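Local coordinates for integron cassette protein Vpc_cass2 (Vibrio paracholerae, PDB 3JRT) that is of unknown function, an all-helical protein encoded by a mobile integron gene cassette and assembled as a pair of subunits, at residues S77-C82 with K121-H126. Residues are numbered along the deposited sequence; the frame is centred on the assembly and turned at random.
Sequences SIVINC and KKLRNH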
# COMPACT_ATOMS: atom_id res chain seq x y z
N SER A 77 -0.38 3.98 -1.52
CA SER A 77 -0.15 4.29 -0.13
C SER A 77 -0.57 5.74 0.14
O SER A 77 -1.26 6.05 1.12
CB SER A 77 1.32 4.05 0.23
OG SER A 77 1.56 4.40 1.57
N ILE A 78 -0.14 6.65 -0.73
CA ILE A 78 -0.58 8.05 -0.64
C ILE A 78 -2.11 8.18 -0.61
O ILE A 78 -2.66 8.89 0.23
CB ILE A 78 0.01 8.87 -1.79
CG1 ILE A 78 1.53 9.02 -1.57
CG2 ILE A 78 -0.70 10.23 -1.92
CD1 ILE A 78 2.26 9.52 -2.81
N VAL A 79 -2.82 7.49 -1.51
CA VAL A 79 -4.27 7.67 -1.53
C VAL A 79 -4.93 7.07 -0.29
O VAL A 79 -5.86 7.66 0.27
CB VAL A 79 -4.95 7.22 -2.87
CG1 VAL A 79 -4.31 7.99 -4.06
CG2 VAL A 79 -4.85 5.70 -3.08
N ILE A 80 -4.45 5.92 0.15
CA ILE A 80 -4.97 5.31 1.37
C ILE A 80 -4.80 6.28 2.54
O ILE A 80 -5.70 6.46 3.34
CB ILE A 80 -4.28 3.96 1.68
CG1 ILE A 80 -4.90 2.84 0.82
CG2 ILE A 80 -4.35 3.63 3.19
CD1 ILE A 80 -3.98 1.59 0.70
N ASN A 81 -3.66 6.94 2.61
CA ASN A 81 -3.42 7.85 3.72
C ASN A 81 -4.10 9.21 3.62
O ASN A 81 -4.52 9.78 4.62
CB ASN A 81 -1.93 7.98 3.99
CG ASN A 81 -1.40 6.75 4.70
OD1 ASN A 81 -1.72 6.53 5.85
ND2 ASN A 81 -0.65 5.94 4.01
N CYS A 82 -4.22 9.73 2.40
CA CYS A 82 -4.99 10.93 2.20
C CYS A 82 -6.42 10.71 2.67
O CYS A 82 -6.98 11.56 3.37
CB CYS A 82 -4.95 11.38 0.74
SG CYS A 82 -3.38 12.13 0.28
N LYS A 121 -9.94 9.08 -4.05
CA LYS A 121 -10.89 8.13 -3.51
C LYS A 121 -11.07 6.97 -4.47
O LYS A 121 -11.09 5.81 -4.05
CB LYS A 121 -12.23 8.83 -3.26
CG LYS A 121 -13.14 8.15 -2.26
CD LYS A 121 -14.40 9.00 -2.04
CE LYS A 121 -15.23 8.50 -0.86
NZ LYS A 121 -16.31 9.47 -0.50
N LYS A 122 -11.18 7.27 -5.76
CA LYS A 122 -11.33 6.22 -6.77
C LYS A 122 -10.18 5.22 -6.72
O LYS A 122 -10.39 4.02 -6.74
CB LYS A 122 -11.41 6.82 -8.17
CG LYS A 122 -12.63 7.68 -8.44
CD LYS A 122 -12.79 7.93 -9.95
CE LYS A 122 -13.71 9.11 -10.22
NZ LYS A 122 -13.92 9.36 -11.69
N LEU A 123 -8.95 5.73 -6.65
CA LEU A 123 -7.79 4.85 -6.57
C LEU A 123 -7.77 4.06 -5.26
O LEU A 123 -7.54 2.84 -5.26
CB LEU A 123 -6.49 5.64 -6.78
CG LEU A 123 -6.29 6.11 -8.23
CD1 LEU A 123 -5.40 7.34 -8.35
CD2 LEU A 123 -5.73 4.98 -9.06
N ARG A 124 -8.02 4.74 -4.15
CA ARG A 124 -8.08 4.06 -2.85
C ARG A 124 -9.05 2.88 -2.91
O ARG A 124 -8.70 1.73 -2.59
CB ARG A 124 -8.50 5.05 -1.76
CG ARG A 124 -8.21 4.55 -0.31
CD ARG A 124 -9.24 3.53 0.14
NE ARG A 124 -10.60 4.06 0.06
CZ ARG A 124 -11.17 4.81 1.00
NH1 ARG A 124 -10.50 5.13 2.10
NH2 ARG A 124 -12.42 5.25 0.84
N ASN A 125 -10.27 3.19 -3.33
CA ASN A 125 -11.34 2.20 -3.40
C ASN A 125 -10.99 0.97 -4.21
O ASN A 125 -11.26 -0.16 -3.79
CB ASN A 125 -12.62 2.85 -3.92
CG ASN A 125 -13.27 3.73 -2.88
OD1 ASN A 125 -12.95 3.63 -1.69
ND2 ASN A 125 -14.18 4.61 -3.32
N HIS A 126 -10.38 1.18 -5.37
CA HIS A 126 -9.99 0.07 -6.22
C HIS A 126 -8.94 -0.78 -5.53
O HIS A 126 -9.06 -2.00 -5.46
CB HIS A 126 -9.43 0.59 -7.53
CG HIS A 126 -8.56 -0.40 -8.24
ND1 HIS A 126 -9.06 -1.48 -8.93
CD2 HIS A 126 -7.21 -0.45 -8.40
CE1 HIS A 126 -8.07 -2.16 -9.46
NE2 HIS A 126 -6.94 -1.55 -9.17
O HOH W 1 -7.90 4.89 3.10
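Val79 is directed toward the neighbouring helix and sets its CG2 methyl against the backbone of Arg124, 3.5 Å from Arg124 N. The same methyl lies 4.0 Å from Leu123 CB and 3.9 Å from Arg124 CB, so one branch of the valine is lodged between the roots of two successive side chains. With chi1 at -57°, CG2 sits between the valine's own backbone N and carbonyl carbon and CG1 is turned off this spot.

Arg124 answers from the other helix. Its CG is anti to the backbone N (chi1 -164°), which lays the methylene over the backbone of Ile80, 3.7 Å from Ile80 CA, while Ile80 CG1 flanks the same carbon. The two side chains cross at about a right angle. Beyond CG the arginine bends at chi2 and chi3, and its guanidinium turns side-on to the neighbouring Asn125: NE and NH2 both donate to Asn125 OD1, at 3.0 Å from NE, and reach it from one face of the amide. This fork limits the guanidinium's rotation and leaves NH1 directed to a water in its plane. That water accepts from Arg124 NH1 and donates to Ile80 O at 2.7 Å, a polar bridge beside the apolar contact.

This is a largely buried helix-helix crossing near the centre of an all-helical subunit, joining helix 64-91 to helix 118-128; the axes of the two segments come within 8.4 Å and cross at -106°, close to perpendicular. Met150 of helix 140-151 packs on Val79, and Glu146 of that helix touches Leu123; helix 27-53 packs against Ile78 and Asn81. Ile80 also meets Cys127 of the second subunit, placing this helix crossing next to the dimer interface.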